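Local coordinates for transcriptional regulatory protein (Chlamydia trachomatis, PDB 3Q7R) that may act as a global activator of transcription, binds a repeated DNA element in its own promoter and dimerises through its receiver domain, at residues A51-C56 with S113-Q118; L77-F82 with R106-A111. All coordinates share one frame; numbering follows the deposited sequence. Where two conformers were deposited one is given.

Interaction 1: residues A51-C56 with S113-Q118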
loop_
_atom_site.group_PDB
_atom_site.type_symbol
_atom_site.label_atom_id
_atom_site.label_comp_id
_atom_site.label_asym_id
_atom_site.label_seq_id
_atom_site.Cartn_x
_atom_site.Cartn_y
_atom_site.Cartn_z
ATOM N N ALA A 51 18.131 -8.074 0.016
ATOM C CA ALA A 51 16.957 -7.251 -0.282
ATOM C C ALA A 51 16.051 -7.133 0.940
ATOM O O ALA A 51 15.591 -8.122 1.509
ATOM C CB ALA A 51 16.187 -7.861 -1.431
ATOM N N ASP A 52 15.824 -5.902 1.342
ATOM C CA ASP A 52 14.805 -5.585 2.350
ATOM C C ASP A 52 13.427 -5.493 1.705
ATOM O O ASP A 52 12.411 -5.907 2.309
ATOM C CB ASP A 52 15.140 -4.265 3.023
ATOM C CG ASP A 52 16.467 -4.356 3.778
ATOM O OD1 ASP A 52 16.489 -5.119 4.757
ATOM O OD2 ASP A 52 17.441 -3.726 3.359
ATOM N N LEU A 53 13.369 -4.948 0.494
ATOM C CA LEU A 53 12.065 -4.778 -0.168
ATOM C C LEU A 53 12.261 -5.144 -1.635
ATOM O O LEU A 53 13.230 -4.719 -2.251
ATOM C CB LEU A 53 11.602 -3.341 -0.072
ATOM C CG LEU A 53 10.375 -2.976 -0.905
ATOM C CD1 LEU A 53 9.146 -3.706 -0.381
ATOM C CD2 LEU A 53 10.200 -1.428 -0.835
ATOM N N VAL A 54 11.363 -5.942 -2.187
ATOM C CA VAL A 54 11.313 -6.145 -3.642
ATOM C C VAL A 54 10.076 -5.447 -4.171
ATOM O O VAL A 54 8.986 -5.676 -3.657
ATOM C CB VAL A 54 11.217 -7.645 -4.002
ATOM C CG1 VAL A 54 11.145 -7.809 -5.536
ATOM C CG2 VAL A 54 12.473 -8.350 -3.418
ATOM N N VAL A 55 10.244 -4.572 -5.165
ATOM C CA VAL A 55 9.096 -3.835 -5.755
ATOM C C VAL A 55 8.898 -4.528 -7.083
ATOM O O VAL A 55 9.811 -4.538 -7.896
ATOM C CB VAL A 55 9.451 -2.367 -5.961
ATOM C CG1 VAL A 55 8.275 -1.662 -6.644
ATOM C CG2 VAL A 55 9.696 -1.693 -4.609
ATOM N N CYS A 56 7.752 -5.214 -7.276
ATOM C CA CYS A 56 7.625 -6.053 -8.478
ATOM C C CYS A 56 6.451 -5.650 -9.344
ATOM O O CYS A 56 5.352 -5.516 -8.827
ATOM C CB CYS A 56 7.375 -7.499 -8.011
ATOM S SG CYS A 56 7.451 -8.722 -9.355
ATOM N N SER A 113 10.084 4.735 0.619
ATOM C CA SER A 113 10.505 5.333 1.893
ATOM C C SER A 113 9.497 5.068 3.018
ATOM O O SER A 113 9.873 4.774 4.163
ATOM C CB SER A 113 10.756 6.838 1.716
ATOM O OG SER A 113 11.770 7.062 0.751
ATOM N N LEU A 114 8.211 5.172 2.708
ATOM C CA LEU A 114 7.179 4.922 3.719
ATOM C C LEU A 114 7.174 3.443 4.092
ATOM O O LEU A 114 7.106 3.102 5.275
ATOM C CB LEU A 114 5.794 5.330 3.218
ATOM C CG LEU A 114 4.626 5.013 4.164
ATOM C CD1 LEU A 114 4.800 5.678 5.541
ATOM C CD2 LEU A 114 3.315 5.491 3.545
ATOM N N PHE A 115 7.217 2.566 3.091
ATOM C CA PHE A 115 7.122 1.139 3.362
ATOM C C PHE A 115 8.246 0.685 4.280
ATOM O O PHE A 115 8.026 -0.030 5.270
ATOM C CB PHE A 115 7.172 0.371 2.032
ATOM C CG PHE A 115 6.728 -1.065 2.151
ATOM C CD1 PHE A 115 5.564 -1.477 1.535
ATOM C CD2 PHE A 115 7.460 -1.981 2.884
ATOM C CE1 PHE A 115 5.126 -2.812 1.648
ATOM C CE2 PHE A 115 7.014 -3.300 3.012
ATOM C CZ PHE A 115 5.859 -3.706 2.410
ATOM N N LEU A 116 9.467 1.096 3.947
ATOM C CA LEU A 116 10.629 0.678 4.736
ATOM C C LEU A 116 10.680 1.339 6.104
ATOM O O LEU A 116 11.300 0.795 7.010
ATOM C CB LEU A 116 11.928 0.922 3.946
ATOM C CG LEU A 116 12.128 -0.082 2.807
ATOM C CD1 LEU A 116 13.290 0.311 1.922
ATOM C CD2 LEU A 116 12.293 -1.478 3.393
ATOM N N SER A 117 10.030 2.493 6.285
ATOM C CA SER A 117 10.038 3.138 7.602
ATOM C C SER A 117 9.036 2.447 8.531
ATOM O O SER A 117 9.271 2.335 9.732
ATOM C CB SER A 117 9.749 4.642 7.492
ATOM O OG SER A 117 8.404 4.898 7.148
ATOM N N GLN A 118 7.943 1.950 7.965
ATOM C CA GLN A 118 6.896 1.285 8.728
ATOM C C GLN A 118 7.222 -0.177 9.074
ATOM O O GLN A 118 6.772 -0.679 10.102
ATOM C CB GLN A 118 5.603 1.290 7.917
ATOM C CG GLN A 118 4.848 2.610 7.853
ATOM C CD GLN A 118 3.551 2.426 7.087
ATOM O OE1 GLN A 118 3.358 1.382 6.446
ATOM N NE2 GLN A 118 2.650 3.410 7.164
#
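Leu53 lays its CD1 methyl over one face of the Phe115 ring, 4.1 Å from CD1 to the ring centroid and 15° off the ring normal, a CH-pi contact. The methyl sits toward the rim of the ring, its closest ring atom being Phe115 CE2 at 4.0 Å from Leu53 CD1. Phe115 reaches this position with CG anti to its backbone N (chi1 -165°), which swings the ring from the last turns of helix 105-118 toward strand 51-57. The next residue, Leu116, does its touching with a single branch: CD2 lies 4.0 Å from Leu53 CB and equally far from Asp52 CB, bridging Leu53 and Asp52, where the chain turns a corner. Asp52 touches through its methylene, while its carboxylate OD2 is hydrogen-bonded to the backbone N of His14 on the adjoining strand 13-18. Val15 and Tyr37 also pack on Leu116, while Trp97 of the second subunit packs on Phe115, so the helix joins the central sheet of the receiver domain to the dimer interface. Across these two segments the attachment is wholly apolar, resting on dispersion and shape with one aromatic face as its most directional element.

Interaction 2: residues L77-F82 with R106-A111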
loop_
_atom_site.group_PDB
_atom_site.type_symbol
_atom_site.label_atom_id
_atom_site.label_comp_id
_atom_site.label_asym_id
_atom_site.label_seq_id
_atom_site.Cartn_x
_atom_site.Cartn_y
_atom_site.Cartn_z
ATOM N N LEU A 77 6.304 -5.135 -2.614
ATOM C CA LEU A 77 5.280 -4.154 -2.971
ATOM C C LEU A 77 5.044 -4.331 -4.451
ATOM O O LEU A 77 6.025 -4.398 -5.218
ATOM C CB LEU A 77 5.836 -2.730 -2.714
ATOM C CG LEU A 77 5.000 -1.536 -3.231
ATOM C CD1 LEU A 77 3.715 -1.406 -2.420
ATOM C CD2 LEU A 77 5.828 -0.250 -3.083
ATOM N N VAL A 78 3.782 -4.372 -4.857
ATOM C CA VAL A 78 3.448 -4.697 -6.250
ATOM C C VAL A 78 3.016 -3.450 -7.031
ATOM O O VAL A 78 2.320 -2.591 -6.497
ATOM C CB VAL A 78 2.338 -5.755 -6.259
ATOM C CG1 VAL A 78 1.784 -5.939 -7.664
ATOM C CG2 VAL A 78 2.851 -7.052 -5.656
ATOM N N LEU A 79 3.465 -3.329 -8.283
ATOM C CA LEU A 79 3.074 -2.205 -9.131
ATOM C C LEU A 79 2.092 -2.695 -10.191
ATOM O O LEU A 79 2.416 -3.589 -10.979
ATOM C CB LEU A 79 4.271 -1.593 -9.842
ATOM C CG LEU A 79 5.443 -1.225 -8.943
ATOM C CD1 LEU A 79 6.527 -0.479 -9.833
ATOM C CD2 LEU A 79 4.935 -0.351 -7.762
ATOM N N LEU A 80 0.905 -2.115 -10.205
ATOM C CA LEU A 80 -0.176 -2.571 -11.118
ATOM C C LEU A 80 -0.411 -1.569 -12.243
ATOM O O LEU A 80 -0.464 -0.371 -11.996
ATOM C CB LEU A 80 -1.522 -2.648 -10.371
ATOM C CG LEU A 80 -1.830 -4.005 -9.824
ATOM C CD1 LEU A 80 -2.943 -3.925 -8.784
ATOM C CD2 LEU A 80 -2.334 -4.905 -10.984
ATOM N N ASP A 81 -0.639 -2.050 -13.458
ATOM C CA ASP A 81 -0.985 -1.109 -14.547
ATOM C C ASP A 81 -2.432 -0.625 -14.471
ATOM O O ASP A 81 -2.764 0.405 -15.099
ATOM C CB ASP A 81 -0.878 -1.802 -15.910
ATOM C CG ASP A 81 0.553 -2.121 -16.323
ATOM O OD1 ASP A 81 1.512 -1.482 -15.859
ATOM O OD2 ASP A 81 0.708 -2.941 -17.277
ATOM N N PHE A 82 -3.303 -1.360 -13.793
ATOM C CA PHE A 82 -4.743 -1.173 -13.963
ATOM C C PHE A 82 -5.470 -1.483 -12.654
ATOM O O PHE A 82 -4.930 -2.168 -11.754
ATOM C CB PHE A 82 -5.277 -2.160 -15.060
ATOM C CG PHE A 82 -4.990 -3.613 -14.708
ATOM C CD1 PHE A 82 -5.869 -4.303 -13.900
ATOM C CD2 PHE A 82 -3.804 -4.252 -15.164
ATOM C CE1 PHE A 82 -5.582 -5.624 -13.491
ATOM C CE2 PHE A 82 -3.483 -5.532 -14.756
ATOM C CZ PHE A 82 -4.381 -6.246 -13.936
ATOM N N ARG A 106 8.568 10.299 -8.281
ATOM C CA ARG A 106 8.326 10.915 -6.978
ATOM C C ARG A 106 7.404 10.024 -6.107
ATOM O O ARG A 106 7.614 9.897 -4.920
ATOM C CB ARG A 106 7.722 12.327 -7.160
ATOM C CG ARG A 106 8.756 13.345 -7.599
ATOM C CD ARG A 106 8.106 14.684 -7.928
ATOM N NE ARG A 106 7.638 15.340 -6.709
ATOM C CZ ARG A 106 6.503 16.023 -6.611
ATOM N NH1 ARG A 106 5.710 16.153 -7.662
ATOM N NH2 ARG A 106 6.168 16.572 -5.460
ATOM N N ILE A 107 6.398 9.409 -6.702
ATOM C CA ILE A 107 5.513 8.535 -5.922
ATOM C C ILE A 107 6.264 7.312 -5.480
ATOM O O ILE A 107 6.131 6.896 -4.335
ATOM C CB ILE A 107 4.324 8.159 -6.746
ATOM C CG1 ILE A 107 3.458 9.414 -6.922
ATOM C CG2 ILE A 107 3.533 6.993 -6.094
ATOM C CD1 ILE A 107 2.279 9.234 -7.839
ATOM N N LEU A 108 6.999 6.680 -6.397
ATOM C CA LEU A 108 7.653 5.429 -6.013
ATOM C C LEU A 108 8.709 5.698 -4.921
ATOM O O LEU A 108 8.844 4.913 -3.959
ATOM C CB LEU A 108 8.267 4.749 -7.244
ATOM C CG LEU A 108 8.968 3.438 -6.931
ATOM C CD1 LEU A 108 7.997 2.360 -6.298
ATOM C CD2 LEU A 108 9.599 2.852 -8.186
ATOM N N LYS A 109 9.462 6.808 -5.044
ATOM C CA LYS A 109 10.412 7.151 -4.003
ATOM C C LYS A 109 9.728 7.300 -2.646
ATOM O O LYS A 109 10.226 6.798 -1.630
ATOM C CB LYS A 109 11.107 8.486 -4.371
ATOM C CG LYS A 109 12.101 8.997 -3.298
ATOM C CD LYS A 109 11.435 10.025 -2.383
ATOM C CE LYS A 109 12.470 10.896 -1.636
ATOM N NZ LYS A 109 11.807 11.690 -0.563
ATOM N N SER A 110 8.587 7.982 -2.619
ATOM C CA SER A 110 7.882 8.204 -1.363
ATOM C C SER A 110 7.317 6.910 -0.802
ATOM O O SER A 110 7.293 6.708 0.414
ATOM C CB SER A 110 6.780 9.270 -1.517
ATOM O OG SER A 110 7.372 10.557 -1.756
ATOM N N ALA A 111 6.845 6.046 -1.698
ATOM C CA ALA A 111 6.256 4.798 -1.266
ATOM C C ALA A 111 7.312 3.866 -0.690
ATOM O O ALA A 111 7.056 3.194 0.298
ATOM C CB ALA A 111 5.553 4.116 -2.450
#
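Leu108, which follows Arg106 and Ile107 on the helix, is the first residue of 106-111 to meet the strand, its CD1 methyl lying 4.3 Å from CD2 of Leu79. The side chain leaves the helix with CG anti to the backbone N (chi1 180°), and the CD1 branch covers the remaining gap to the sheet. Leu79 answers with CG set beside its own backbone N (chi1 -52°); its outer torsion (chi2 -175°) extends CD1 and leaves CD2, the branch folded back toward CA, to meet Leu108. The setting is the alternating alpha/beta fold of the CheY-like receiver domain, in which a parallel five-stranded sheet is covered by helices, here with the C-terminal helix 105-118 against strand 75-80. Further along, Ser110 belongs to the dimer interface, where its OG is hydrogen-bonded to OD1 of Asp93 of the second subunit, just as Arg106 NH1 forms a salt bridge with Glu86 of that subunit. Ala111 then returns to the sheet, its CB 4.4 Å from CD2 of Leu77, with CA atoms of Leu77 and Ala111 9.2 Å apart. Its small methyl meets a leucine branch that projects well out from the strand, so the long side chain on one side makes up for the short one on the other. Around this pair, Leu99 of the edge strand 97-100 touches Ala111.

How the interactions relate
The centres of interactions 1 and 2 lie about 11 Å apart on one face of the parallel sheet, and both draw on helix 105-118: its earlier turns meet strand 75-80, its last turns strand 51-57. The two strands are consecutive in the chain and neighbours in the sheet, tied by probable hydrogen bonds from Cys56 N to Leu77 O (2.8 Å) and from Leu77 N to Val54 O (2.9 Å). In chain order the segments run 51-56, 77-82, 106-111 and 113-118, so interaction 1 encloses interaction 2. A single helix therefore lies across two adjacent strands, and both contacts also touch the second subunit.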